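PDB 1OMH: trwC protein from Escherichia coli, which recognises and processes the origin-of-transfer DNA in bacterial conjugation, this chain being the N-terminal relaxase domain of the longer TrwC protein. Local coordinates for residues Glu230-Arg235 with Ala283-Leu288; Ser95-Val100 with Leu221-Arg226; Ala125-Lys130 with Asn168-Ser173. All blocks are in the same frame, centred on the assembly; numbering follows the deposited sequence.

Contact 1 (Glu230-Arg235 with Ala283-Leu288); sequences EGFSKR and ATAKEL. With nucleotides of chain A.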
loop_
_atom_site.group_PDB
_atom_site.type_symbol
_atom_site.label_atom_id
_atom_site.label_comp_id
_atom_site.label_asym_id
_atom_site.label_seq_id
_atom_site.Cartn_x
_atom_site.Cartn_y
_atom_site.Cartn_z
ATOM N N GLU B 230 -10.561 17.847 -4.304
ATOM C CA GLU B 230 -9.670 18.649 -3.476
ATOM C C GLU B 230 -10.296 18.963 -2.119
ATOM O O GLU B 230 -9.591 19.098 -1.117
ATOM C CB GLU B 230 -9.302 19.940 -4.214
ATOM C CG GLU B 230 -8.808 19.678 -5.630
ATOM C CD GLU B 230 -8.234 20.900 -6.316
ATOM O OE1 GLU B 230 -8.850 21.983 -6.227
ATOM O OE2 GLU B 230 -7.170 20.769 -6.961
ATOM N N GLY B 231 -11.621 19.063 -2.090
ATOM C CA GLY B 231 -12.313 19.348 -0.847
ATOM C C GLY B 231 -12.141 18.227 0.159
ATOM O O GLY B 231 -12.407 18.411 1.341
ATOM N N PHE B 232 -11.719 17.060 -0.318
ATOM C CA PHE B 232 -11.493 15.893 0.540
ATOM C C PHE B 232 -10.029 15.441 0.449
ATOM O O PHE B 232 -9.707 14.281 0.729
ATOM C CB PHE B 232 -12.392 14.713 0.122
ATOM C CG PHE B 232 -13.798 14.780 0.659
ATOM C CD1 PHE B 232 -14.865 15.115 -0.173
ATOM C CD2 PHE B 232 -14.061 14.469 1.989
ATOM C CE1 PHE B 232 -16.181 15.136 0.316
ATOM C CE2 PHE B 232 -15.367 14.487 2.485
ATOM C CZ PHE B 232 -16.428 14.822 1.642
ATOM N N SER B 233 -9.148 16.354 0.053
ATOM C CA SER B 233 -7.721 16.042 -0.067
ATOM C C SER B 233 -6.887 17.043 0.725
ATOM O O SER B 233 -6.068 17.768 0.166
ATOM C CB SER B 233 -7.284 16.068 -1.537
ATOM O OG SER B 233 -7.974 15.084 -2.296
ATOM N N LYS B 234 -7.099 17.064 2.034
ATOM C CA LYS B 234 -6.387 17.975 2.925
ATOM C C LYS B 234 -4.876 17.789 2.902
ATOM O O LYS B 234 -4.141 18.769 2.932
ATOM C CB LYS B 234 -6.916 17.817 4.357
ATOM C CG LYS B 234 -8.355 18.315 4.537
ATOM C CD LYS B 234 -8.856 18.050 5.959
ATOM C CE LYS B 234 -10.284 18.540 6.147
ATOM N NZ LYS B 234 -10.777 18.275 7.538
ATOM N N ARG B 235 -4.409 16.543 2.865
ATOM C CA ARG B 235 -2.968 16.298 2.825
ATOM C C ARG B 235 -2.351 16.893 1.560
ATOM O O ARG B 235 -1.270 17.479 1.609
ATOM C CB ARG B 235 -2.672 14.798 2.932
ATOM C CG ARG B 235 -2.929 14.232 4.329
ATOM C CD ARG B 235 -1.878 14.724 5.331
ATOM N NE ARG B 235 -0.555 14.219 4.975
ATOM C CZ ARG B 235 0.523 14.981 4.808
ATOM N NH1 ARG B 235 0.444 16.295 4.970
ATOM N NH2 ARG B 235 1.677 14.423 4.466
ATOM N N ALA B 283 -21.882 15.332 5.386
ATOM C CA ALA B 283 -22.257 16.741 5.425
ATOM C C ALA B 283 -21.281 17.544 4.563
ATOM O O ALA B 283 -21.669 18.479 3.868
ATOM C CB ALA B 283 -22.238 17.256 6.874
ATOM N N THR B 284 -20.007 17.178 4.604
ATOM C CA THR B 284 -19.010 17.893 3.816
ATOM C C THR B 284 -19.263 17.693 2.326
ATOM O O THR B 284 -19.113 18.621 1.539
ATOM C CB THR B 284 -17.582 17.416 4.168
ATOM O OG1 THR B 284 -17.303 17.751 5.529
ATOM C CG2 THR B 284 -16.544 18.081 3.270
ATOM N N ALA B 285 -19.658 16.482 1.950
ATOM C CA ALA B 285 -19.934 16.178 0.552
ATOM C C ALA B 285 -21.090 17.023 0.033
ATOM O O ALA B 285 -21.046 17.534 -1.085
ATOM C CB ALA B 285 -20.255 14.691 0.393
ATOM N N LYS B 286 -22.131 17.163 0.846
ATOM C CA LYS B 286 -23.290 17.963 0.455
ATOM C C LYS B 286 -22.855 19.406 0.243
ATOM O O LYS B 286 -23.240 20.049 -0.726
ATOM C CB LYS B 286 -24.364 17.905 1.543
ATOM C CG LYS B 286 -25.063 16.561 1.630
ATOM C CD LYS B 286 -25.924 16.455 2.873
ATOM C CE LYS B 286 -26.861 15.263 2.774
ATOM N NZ LYS B 286 -26.145 14.026 2.371
ATOM N N GLU B 287 -22.034 19.903 1.155
ATOM C CA GLU B 287 -21.549 21.267 1.072
ATOM C C GLU B 287 -20.762 21.467 -0.224
ATOM O O GLU B 287 -20.853 22.521 -0.864
ATOM C CB GLU B 287 -20.683 21.565 2.302
ATOM C CG GLU B 287 -20.362 23.019 2.534
ATOM C CD GLU B 287 -19.052 23.426 1.915
ATOM O OE1 GLU B 287 -18.039 22.745 2.182
ATOM O OE2 GLU B 287 -19.034 24.428 1.170
ATOM N N LEU B 288 -20.004 20.446 -0.620
ATOM C CA LEU B 288 -19.209 20.513 -1.845
ATOM C C LEU B 288 -20.070 20.262 -3.085
ATOM O O LEU B 288 -19.585 20.336 -4.211
ATOM C CB LEU B 288 -18.067 19.492 -1.792
ATOM C CG LEU B 288 -16.986 19.741 -0.737
ATOM C CD1 LEU B 288 -16.143 18.480 -0.558
ATOM C CD2 LEU B 288 -16.128 20.918 -1.156
ATOM P P DC A 24 -4.958 13.059 0.149
ATOM O OP1 DC A 24 -5.869 12.555 1.210
ATOM O OP2 DC A 24 -4.776 14.522 -0.037
ATOM O "O5'" DC A 24 -3.522 12.381 0.307
ATOM C "C5'" DC A 24 -3.334 11.067 0.857
ATOM C "C4'" DC A 24 -1.876 10.692 0.732
ATOM O "O4'" DC A 24 -1.466 10.988 -0.619
ATOM C "C3'" DC A 24 -0.935 11.484 1.650
ATOM O "O3'" DC A 24 -0.409 10.472 2.536
ATOM C "C2'" DC A 24 0.302 11.702 0.794
ATOM C "C1'" DC A 24 -0.138 11.465 -0.633
ATOM N N1 DC A 24 -0.008 12.535 -1.633
ATOM C C2 DC A 24 1.264 12.793 -2.150
ATOM O O2 DC A 24 2.229 12.194 -1.669
ATOM N N3 DC A 24 1.404 13.681 -3.159
ATOM C C4 DC A 24 0.331 14.310 -3.643
ATOM N N4 DC A 24 0.507 15.155 -4.660
ATOM C C5 DC A 24 -0.974 14.098 -3.106
ATOM C C6 DC A 24 -1.095 13.218 -2.104
ATOM P P DT A 25 0.535 10.856 3.789
ATOM O OP1 DT A 25 -0.359 11.412 4.835
ATOM O OP2 DT A 25 1.725 11.632 3.358
ATOM O "O5'" DT A 25 1.066 9.430 4.264
ATOM C "C5'" DT A 25 0.161 8.339 4.465
ATOM C "C4'" DT A 25 0.883 7.017 4.329
ATOM O "O4'" DT A 25 1.310 6.835 2.963
ATOM C "C3'" DT A 25 2.165 6.954 5.150
ATOM O "O3'" DT A 25 1.860 6.385 6.420
ATOM C "C2'" DT A 25 3.045 6.003 4.365
ATOM C "C1'" DT A 25 2.543 6.124 2.931
ATOM N N1 DT A 25 3.455 6.805 1.985
ATOM C C2 DT A 25 4.500 6.074 1.453
ATOM O O2 DT A 25 4.727 4.909 1.751
ATOM N N3 DT A 25 5.279 6.762 0.555
ATOM C C4 DT A 25 5.129 8.074 0.151
ATOM O O4 DT A 25 5.910 8.554 -0.671
ATOM C C5 DT A 25 4.023 8.784 0.758
ATOM C C7 DT A 25 3.779 10.212 0.384
ATOM C C6 DT A 25 3.257 8.123 1.634
ATOM P P DT A 23 -4.711 13.600 -7.001
ATOM O OP1 DT A 23 -6.043 13.227 -7.536
ATOM O OP2 DT A 23 -4.189 14.969 -7.221
ATOM O "O5'" DT A 23 -4.645 13.239 -5.442
ATOM C "C5'" DT A 23 -5.627 13.743 -4.492
ATOM C "C4'" DT A 23 -5.961 12.664 -3.481
ATOM O "O4'" DT A 23 -6.250 11.468 -4.214
ATOM C "C3'" DT A 23 -4.909 12.298 -2.415
ATOM O "O3'" DT A 23 -5.630 12.456 -1.182
ATOM C "C2'" DT A 23 -5.017 10.786 -2.307
ATOM C "C1'" DT A 23 -5.769 10.335 -3.544
ATOM N N1 DT A 23 -5.169 9.427 -4.538
ATOM C C2 DT A 23 -4.622 8.238 -4.124
ATOM O O2 DT A 23 -4.461 7.953 -2.951
ATOM N N3 DT A 23 -4.275 7.386 -5.144
ATOM C C4 DT A 23 -4.398 7.616 -6.504
ATOM O O4 DT A 23 -4.082 6.736 -7.302
ATOM C C5 DT A 23 -4.914 8.921 -6.863
ATOM C C7 DT A 23 -5.059 9.286 -8.307
ATOM C C6 DT A 23 -5.250 9.751 -5.876
#
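T284 meets the tip of the F232 ring with its methyl: CG2 lies 3.6 Å from F232 CZ, and the two side chains run past each other in opposite directions. The methyl is anti to the backbone N, while OG1 turns back to the carbonyl of E280, one turn earlier in helix 274-287, leaving CG2 and CB as the atoms that face F232. At A285 the backbone takes over. Its N sits 3.6 Å from F232 CZ, at the ring edge and near the ring plane, and A285 CB touches the same ring atom at 4.0 Å. L288 adds the last apolar contact: its CD1 stands 3.5 Å from F232 CE1 and 3.9 Å from the CA of G231, which has no side chain.

The other end of 230-235 faces the DNA. R235 grips the phosphate of DT25 of chain A with two bonds, NE to OP1 at 2.8 Å (172°) and NH2 to OP2 at 3.0 Å, while K262 and S265 hold the guanidinium from the protein side. An alanine here would probably leave that phosphate without its paired donors and the K262 carbonyl without its NH2 partner. The arrangement is a turn between helices 226-230 and 234-246, one aromatic packed on helix 274-287, within the helical C-terminal part of a relaxase domain that binds the oriT DNA, here probably as a single strand.

Contact 2 (Ser95-Val100 with Leu221-Arg226); sequences SLQALV and LAHIDR. With nucleotides of chain A.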
loop_
_atom_site.group_PDB
_atom_site.type_symbol
_atom_site.label_atom_id
_atom_site.label_comp_id
_atom_site.label_asym_id
_atom_site.label_seq_id
_atom_site.Cartn_x
_atom_site.Cartn_y
_atom_site.Cartn_z
ATOM N N SER B 95 -12.522 6.543 -3.177
ATOM C CA SER B 95 -12.629 6.471 -1.719
ATOM C C SER B 95 -13.943 7.121 -1.277
ATOM O O SER B 95 -14.617 6.624 -0.368
ATOM C CB SER B 95 -11.449 7.189 -1.043
ATOM O OG SER B 95 -10.220 6.512 -1.288
ATOM N N LEU B 96 -14.311 8.224 -1.927
ATOM C CA LEU B 96 -15.544 8.942 -1.590
ATOM C C LEU B 96 -16.802 8.116 -1.841
ATOM O O LEU B 96 -17.700 8.047 -0.995
ATOM C CB LEU B 96 -15.633 10.241 -2.392
ATOM C CG LEU B 96 -15.074 11.534 -1.791
ATOM C CD1 LEU B 96 -13.861 11.267 -0.921
ATOM C CD2 LEU B 96 -14.757 12.495 -2.921
ATOM N N GLN B 97 -16.866 7.494 -3.011
ATOM C CA GLN B 97 -18.020 6.685 -3.376
ATOM C C GLN B 97 -18.146 5.491 -2.441
ATOM O O GLN B 97 -19.245 5.119 -2.035
ATOM C CB GLN B 97 -17.895 6.195 -4.826
ATOM C CG GLN B 97 -19.188 5.628 -5.415
ATOM C CD GLN B 97 -20.222 6.706 -5.694
ATOM O OE1 GLN B 97 -19.893 7.773 -6.206
ATOM N NE2 GLN B 97 -21.482 6.425 -5.373
ATOM N N ALA B 98 -17.018 4.892 -2.080
ATOM C CA ALA B 98 -17.052 3.733 -1.198
ATOM C C ALA B 98 -17.297 4.042 0.274
ATOM O O ALA B 98 -18.061 3.343 0.936
ATOM C CB ALA B 98 -15.755 2.948 -1.327
ATOM N N LEU B 99 -16.662 5.094 0.778
ATOM C CA LEU B 99 -16.746 5.427 2.196
ATOM C C LEU B 99 -17.756 6.486 2.623
ATOM O O LEU B 99 -18.225 6.471 3.760
ATOM C CB LEU B 99 -15.347 5.811 2.693
ATOM C CG LEU B 99 -14.269 4.756 2.383
ATOM C CD1 LEU B 99 -12.901 5.276 2.806
ATOM C CD2 LEU B 99 -14.583 3.446 3.102
ATOM N N VAL B 100 -18.074 7.416 1.736
ATOM C CA VAL B 100 -19.053 8.439 2.071
ATOM C C VAL B 100 -20.418 7.985 1.549
ATOM O O VAL B 100 -21.369 7.879 2.320
ATOM C CB VAL B 100 -18.676 9.798 1.460
ATOM C CG1 VAL B 100 -19.657 10.876 1.932
ATOM C CG2 VAL B 100 -17.254 10.166 1.872
ATOM N N LEU B 221 -13.827 8.785 -10.716
ATOM C CA LEU B 221 -15.187 8.550 -11.165
ATOM C C LEU B 221 -15.648 9.827 -11.866
ATOM O O LEU B 221 -15.535 10.920 -11.316
ATOM C CB LEU B 221 -16.081 8.228 -9.972
ATOM C CG LEU B 221 -15.607 7.018 -9.158
ATOM C CD1 LEU B 221 -16.569 6.764 -8.007
ATOM C CD2 LEU B 221 -15.522 5.796 -10.060
ATOM N N ALA B 222 -16.170 9.681 -13.081
ATOM C CA ALA B 222 -16.613 10.819 -13.888
ATOM C C ALA B 222 -17.638 11.780 -13.272
ATOM O O ALA B 222 -17.688 12.948 -13.651
ATOM C CB ALA B 222 -17.134 10.318 -15.237
ATOM N N HIS B 223 -18.445 11.315 -12.326
ATOM C CA HIS B 223 -19.455 12.195 -11.740
ATOM C C HIS B 223 -18.982 13.054 -10.564
ATOM O O HIS B 223 -19.779 13.779 -9.964
ATOM C CB HIS B 223 -20.687 11.387 -11.324
ATOM C CG HIS B 223 -20.390 10.285 -10.354
ATOM N ND1 HIS B 223 -19.659 9.169 -10.695
ATOM C CD2 HIS B 223 -20.745 10.126 -9.057
ATOM C CE1 HIS B 223 -19.579 8.364 -9.647
ATOM N NE2 HIS B 223 -20.228 8.921 -8.643
ATOM N N ILE B 224 -17.695 12.976 -10.232
ATOM C CA ILE B 224 -17.150 13.767 -9.133
ATOM C C ILE B 224 -16.029 14.627 -9.709
ATOM O O ILE B 224 -15.047 14.098 -10.230
ATOM C CB ILE B 224 -16.613 12.850 -8.009
ATOM C CG1 ILE B 224 -17.746 11.957 -7.492
ATOM C CG2 ILE B 224 -16.047 13.687 -6.869
ATOM C CD1 ILE B 224 -17.331 10.980 -6.413
ATOM N N ASP B 225 -16.174 15.949 -9.621
ATOM C CA ASP B 225 -15.170 16.843 -10.192
ATOM C C ASP B 225 -13.962 17.136 -9.312
ATOM O O ASP B 225 -13.926 16.778 -8.134
ATOM C CB ASP B 225 -15.810 18.168 -10.648
ATOM C CG ASP B 225 -16.316 19.011 -9.495
ATOM O OD1 ASP B 225 -15.650 19.058 -8.441
ATOM O OD2 ASP B 225 -17.375 19.657 -9.649
ATOM N N ARG B 226 -12.982 17.804 -9.908
ATOM C CA ARG B 226 -11.737 18.155 -9.239
ATOM C C ARG B 226 -11.892 18.991 -7.971
ATOM O O ARG B 226 -11.216 18.734 -6.979
ATOM C CB ARG B 226 -10.814 18.858 -10.242
ATOM C CG ARG B 226 -9.577 19.558 -9.669
ATOM C CD ARG B 226 -8.694 18.678 -8.784
ATOM N NE ARG B 226 -8.464 17.336 -9.310
ATOM C CZ ARG B 226 -7.556 16.492 -8.823
ATOM N NH1 ARG B 226 -6.781 16.852 -7.808
ATOM N NH2 ARG B 226 -7.440 15.275 -9.330
ATOM P P DT A 23 -4.711 13.600 -7.001
ATOM O OP1 DT A 23 -6.043 13.227 -7.536
ATOM O OP2 DT A 23 -4.189 14.969 -7.221
ATOM O "O5'" DT A 23 -4.645 13.239 -5.442
ATOM C "C5'" DT A 23 -5.627 13.743 -4.492
ATOM C "C4'" DT A 23 -5.961 12.664 -3.481
ATOM O "O4'" DT A 23 -6.250 11.468 -4.214
ATOM C "C3'" DT A 23 -4.909 12.298 -2.415
ATOM O "O3'" DT A 23 -5.630 12.456 -1.182
ATOM C "C2'" DT A 23 -5.017 10.786 -2.307
ATOM C "C1'" DT A 23 -5.769 10.335 -3.544
ATOM N N1 DT A 23 -5.169 9.427 -4.538
ATOM C C2 DT A 23 -4.622 8.238 -4.124
ATOM O O2 DT A 23 -4.461 7.953 -2.951
ATOM N N3 DT A 23 -4.275 7.386 -5.144
ATOM C C4 DT A 23 -4.398 7.616 -6.504
ATOM O O4 DT A 23 -4.082 6.736 -7.302
ATOM C C5 DT A 23 -4.914 8.921 -6.863
ATOM C C7 DT A 23 -5.059 9.286 -8.307
ATOM C C6 DT A 23 -5.250 9.751 -5.876
#
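The amide oxygen OE1 of Q97 accepts NE2 of H223 at 2.7 Å, with an N-H...O angle of 159°. The oxygen lies close to the imidazole plane, but the donor stands 42° above the plane of the amide, and ring and amide are turned 56° apart. CG of Q97 is anti to the backbone N, and the bend at chi2 then turns CD toward H223. The amide's NE2 is held by the carbonyl of F292, so both polar atoms of the group have a partner. Nearer the Q97 backbone, L221 CD1 packs on Q97 CB at 3.5 Å, its side chain crossing the glutamine at about a right angle. L96 CD2 reaches CG2 of I224 more loosely, at 4.3 Å. Further along, R226 clamps the phosphate of DT23 of chain A, NH2 to OP1 at 3.1 Å and NH1 to OP2 at 3.3 Å. The contact thus fastens helix 92-99 to the turn that links strand 219-221 with helix 226-230, which D225 caps; around it A98 and L99 rest on helix 104-122, P158 of strand 158-167 touches L96, and W281 of helix 274-287 packs on L99 and V100.

Contact 3 (Ala125-Lys130 with Asn168-Ser173); sequences AQARQK and NMTKRS. With nucleotides of chain A.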
loop_
_atom_site.group_PDB
_atom_site.type_symbol
_atom_site.label_atom_id
_atom_site.label_comp_id
_atom_site.label_asym_id
_atom_site.label_seq_id
_atom_site.Cartn_x
_atom_site.Cartn_y
_atom_site.Cartn_z
ATOM N N ALA B 125 9.000 -12.816 -6.942
ATOM C CA ALA B 125 9.742 -13.145 -5.724
ATOM C C ALA B 125 10.998 -13.919 -6.099
ATOM O O ALA B 125 10.934 -14.878 -6.872
ATOM C CB ALA B 125 8.886 -13.991 -4.795
ATOM N N GLN B 126 12.131 -13.512 -5.542
ATOM C CA GLN B 126 13.396 -14.170 -5.823
ATOM C C GLN B 126 14.273 -14.278 -4.589
ATOM O O GLN B 126 14.061 -13.597 -3.589
ATOM C CB GLN B 126 14.179 -13.405 -6.889
ATOM C CG GLN B 126 13.448 -13.189 -8.194
ATOM C CD GLN B 126 14.373 -12.690 -9.286
ATOM O OE1 GLN B 126 15.081 -11.692 -9.111
ATOM N NE2 GLN B 126 14.373 -13.385 -10.424
ATOM N N ALA B 127 15.275 -15.141 -4.682
ATOM C CA ALA B 127 16.227 -15.348 -3.600
ATOM C C ALA B 127 17.530 -15.796 -4.245
ATOM O O ALA B 127 17.546 -16.168 -5.411
ATOM C CB ALA B 127 15.717 -16.421 -2.648
ATOM N N ARG B 128 18.621 -15.749 -3.493
ATOM C CA ARG B 128 19.901 -16.179 -4.030
ATOM C C ARG B 128 20.336 -17.501 -3.410
ATOM O O ARG B 128 19.790 -17.941 -2.397
ATOM C CB ARG B 128 20.973 -15.120 -3.767
ATOM C CG ARG B 128 20.682 -13.778 -4.417
ATOM C CD ARG B 128 20.719 -12.679 -3.375
ATOM N NE ARG B 128 21.993 -11.979 -3.346
ATOM C CZ ARG B 128 22.308 -11.045 -2.456
ATOM N NH1 ARG B 128 21.443 -10.699 -1.509
ATOM N NH2 ARG B 128 23.482 -10.438 -2.530
ATOM N N GLN B 129 21.308 -18.138 -4.053
ATOM C CA GLN B 129 21.885 -19.389 -3.578
ATOM C C GLN B 129 23.292 -19.430 -4.166
ATOM O O GLN B 129 23.467 -19.324 -5.382
ATOM C CB GLN B 129 21.075 -20.602 -4.049
ATOM C CG GLN B 129 21.567 -21.911 -3.430
ATOM C CD GLN B 129 20.676 -23.106 -3.724
ATOM O OE1 GLN B 129 20.913 -24.200 -3.213
ATOM N NE2 GLN B 129 19.653 -22.909 -4.548
ATOM N N LYS B 130 24.286 -19.554 -3.291
ATOM C CA LYS B 130 25.683 -19.590 -3.701
ATOM C C LYS B 130 26.244 -21.003 -3.598
ATOM O O LYS B 130 26.379 -21.539 -2.500
ATOM C CB LYS B 130 26.511 -18.660 -2.811
ATOM C CG LYS B 130 27.996 -18.621 -3.151
ATOM C CD LYS B 130 28.801 -17.950 -2.050
ATOM C CE LYS B 130 28.360 -16.519 -1.819
ATOM N NZ LYS B 130 29.121 -15.863 -0.723
ATOM N N ASN B 168 10.167 -10.201 4.735
ATOM C CA ASN B 168 11.475 -10.473 4.146
ATOM C C ASN B 168 11.810 -11.962 4.198
ATOM O O ASN B 168 12.732 -12.376 4.900
ATOM C CB ASN B 168 12.537 -9.662 4.896
ATOM C CG ASN B 168 13.875 -9.630 4.184
ATOM O OD1 ASN B 168 14.844 -9.060 4.696
ATOM N ND2 ASN B 168 13.939 -10.232 3.001
HETATM N N MSE B 169 11.070 -12.764 3.443
HETATM C CA MSE B 169 11.300 -14.202 3.444
HETATM C C MSE B 169 10.686 -14.894 2.246
HETATM O O MSE B 169 9.656 -14.470 1.725
HETATM C CB MSE B 169 10.709 -14.820 4.714
HETATM C CG MSE B 169 9.198 -14.680 4.791
HETATM SE SE MSE B 169 8.501 -15.344 6.473
HETATM C CE MSE B 169 9.501 -14.241 7.579
ATOM N N THR B 170 11.318 -15.981 1.824
ATOM C CA THR B 170 10.833 -16.756 0.697
ATOM C C THR B 170 11.507 -18.127 0.747
ATOM O O THR B 170 12.652 -18.244 1.166
ATOM C CB THR B 170 11.131 -16.029 -0.639
ATOM O OG1 THR B 170 10.553 -16.757 -1.725
ATOM C CG2 THR B 170 12.631 -15.874 -0.855
ATOM N N LYS B 171 10.780 -19.165 0.350
ATOM C CA LYS B 171 11.316 -20.530 0.371
ATOM C C LYS B 171 11.860 -20.945 -0.989
ATOM O O LYS B 171 11.152 -20.890 -1.988
ATOM C CB LYS B 171 10.235 -21.533 0.794
ATOM C CG LYS B 171 10.744 -22.972 0.878
ATOM C CD LYS B 171 9.709 -23.971 0.368
ATOM C CE LYS B 171 8.664 -24.309 1.416
ATOM N NZ LYS B 171 9.216 -25.210 2.468
ATOM N N ARG B 172 13.115 -21.378 -1.017
ATOM C CA ARG B 172 13.748 -21.794 -2.262
ATOM C C ARG B 172 13.336 -23.186 -2.718
ATOM O O ARG B 172 12.706 -23.941 -1.976
ATOM C CB ARG B 172 15.267 -21.738 -2.129
ATOM C CG ARG B 172 15.786 -20.378 -1.734
ATOM C CD ARG B 172 17.289 -20.309 -1.856
ATOM N NE ARG B 172 17.937 -21.419 -1.168
ATOM C CZ ARG B 172 19.203 -21.405 -0.776
ATOM N NH1 ARG B 172 19.720 -22.459 -0.157
ATOM N NH2 ARG B 172 19.945 -20.329 -0.987
ATOM N N SER B 173 13.711 -23.512 -3.950
ATOM C CA SER B 173 13.401 -24.799 -4.561
ATOM C C SER B 173 13.895 -25.968 -3.710
ATOM O O SER B 173 13.283 -27.034 -3.690
ATOM C CB SER B 173 14.043 -24.869 -5.949
ATOM O OG SER B 173 13.178 -25.489 -6.884
ATOM P P DG A 13 23.148 -19.906 0.619
ATOM O OP1 DG A 13 21.762 -20.397 0.847
ATOM O OP2 DG A 13 23.525 -19.376 -0.716
ATOM O "O5'" DG A 13 23.439 -18.793 1.721
ATOM C "C5'" DG A 13 22.750 -18.804 2.979
ATOM C "C4'" DG A 13 22.785 -17.431 3.614
ATOM O "O4'" DG A 13 24.158 -17.021 3.735
ATOM C "C3'" DG A 13 22.092 -16.322 2.818
ATOM O "O3'" DG A 13 20.891 -16.003 3.536
ATOM C "C2'" DG A 13 22.935 -15.090 3.106
ATOM C "C1'" DG A 13 24.276 -15.625 3.544
ATOM N N9 DG A 13 25.451 -15.365 2.719
ATOM C C8 DG A 13 25.961 -16.104 1.677
ATOM N N7 DG A 13 27.125 -15.670 1.270
ATOM C C5 DG A 13 27.370 -14.560 2.065
ATOM C C6 DG A 13 28.484 -13.679 2.112
ATOM O O6 DG A 13 29.531 -13.708 1.436
ATOM N N1 DG A 13 28.303 -12.687 3.074
ATOM C C2 DG A 13 27.193 -12.567 3.885
ATOM N N2 DG A 13 27.170 -11.554 4.754
ATOM N N3 DG A 13 26.170 -13.383 3.851
ATOM C C4 DG A 13 26.324 -14.346 2.933
ATOM P P DG A 12 28.939 -23.182 -1.225
ATOM O OP1 DG A 12 28.350 -24.411 -1.821
ATOM O OP2 DG A 12 29.644 -22.208 -2.095
ATOM O "O5'" DG A 12 27.793 -22.392 -0.452
ATOM C "C5'" DG A 12 26.807 -23.096 0.294
ATOM C "C4'" DG A 12 26.244 -22.225 1.393
ATOM O "O4'" DG A 12 27.335 -21.778 2.231
ATOM C "C3'" DG A 12 25.574 -20.941 0.893
ATOM O "O3'" DG A 12 24.148 -21.118 0.993
ATOM C "C2'" DG A 12 25.842 -19.952 2.014
ATOM C "C1'" DG A 12 27.035 -20.500 2.757
ATOM N N9 DG A 12 28.233 -19.672 2.805
ATOM C C8 DG A 12 29.463 -19.886 2.228
ATOM N N7 DG A 12 30.335 -18.959 2.528
ATOM C C5 DG A 12 29.632 -18.076 3.339
ATOM C C6 DG A 12 30.045 -16.879 3.983
ATOM O O6 DG A 12 31.157 -16.339 3.973
ATOM N N1 DG A 12 29.002 -16.301 4.706
ATOM C C2 DG A 12 27.730 -16.812 4.802
ATOM N N2 DG A 12 26.859 -16.118 5.542
ATOM N N3 DG A 12 27.339 -17.923 4.215
ATOM C C4 DG A 12 28.333 -18.498 3.506
ATOM P P DT A 14 19.845 -14.935 2.939
ATOM O OP1 DT A 14 18.622 -15.093 3.773
ATOM O OP2 DT A 14 19.761 -15.145 1.470
ATOM O "O5'" DT A 14 20.491 -13.510 3.254
ATOM C "C5'" DT A 14 20.465 -12.996 4.586
ATOM C "C4'" DT A 14 21.152 -11.651 4.697
ATOM O "O4'" DT A 14 22.567 -11.780 4.406
ATOM C "C3'" DT A 14 20.638 -10.560 3.755
ATOM O "O3'" DT A 14 19.774 -9.689 4.500
ATOM C "C2'" DT A 14 21.866 -9.693 3.519
ATOM C "C1'" DT A 14 23.061 -10.590 3.808
ATOM N N1 DT A 14 23.935 -10.944 2.661
ATOM C C2 DT A 14 25.119 -10.251 2.516
ATOM O O2 DT A 14 25.468 -9.354 3.261
ATOM N N3 DT A 14 25.892 -10.656 1.456
ATOM C C4 DT A 14 25.610 -11.654 0.547
ATOM O O4 DT A 14 26.418 -11.909 -0.349
ATOM C C5 DT A 14 24.346 -12.327 0.747
ATOM C C7 DT A 14 23.944 -13.414 -0.199
ATOM C C6 DT A 14 23.582 -11.942 1.777
#
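The guanidinium of R172 carries the side chain of Q129 over one face, with Q129 CG 3.2 Å above the plane and offset toward the rim; the glutamine amide stacks on it, the two planes 20° apart. Two acceptors sit at its edge. NH2 donates to the carbonyl oxygen of R128 at 2.8 Å, on a lone pair in the carbonyl plane, and to OP1 of DG13 of chain A at 2.6 Å, while NH1 adds a weak bond to the same phosphate oxygen and a salt bridge to D174. Held by its edge and covered on a face, the group has little freedom to rotate. The guanidinium of R128 points elsewhere: the C7 methyl of DT14 of chain A lies 3.7 Å above its centre, and its NH2 bonds to O6 of a guanine base.

Most of segment 125-130 belongs to the first strand of the two-stranded antiparallel ribbon 126-131/134-139. R128 and K130, alternate residues of it, send their side chains to the DNA, while A127 and Q129 turn to 168-173. K130 reads the major-groove edge of DG13, NZ to N7 at 2.8 Å, and its backbone N bonds OP2 of the same nucleotide at 2.7 Å. A127 CB packs on the T170 methyl CG2 at 3.6 Å. A127 CB also lies 4.1 Å from R172 CG. The hydroxyl of T170 is taken up by T140 and N142, which lie just beyond strand 134-139.

Overall arrangement
Contacts 1 and 2 are neighbours, their centres about 10 Å apart, and they share a hydrophobic seam: F232 CD1 lies 3.8 Å from L96 CD2, and A285 CB 4.2 Å from V100 CG1. Together they serve nucleotides of one short run, DT23 to DT25 of chain A. Contact 3 lies on the opposite side of the chain's centre, about 46 Å from contact 1 and about 41 Å from contact 2 between centres, where it holds DG13 and DT14 of the same strand; in sequence it is nested within the loop that contact 2 closes. The side chain of L96 is about 12 Å from that of H161, which with H150 and H163 binds zinc or copper in other structures of this protein; no metal is bound here.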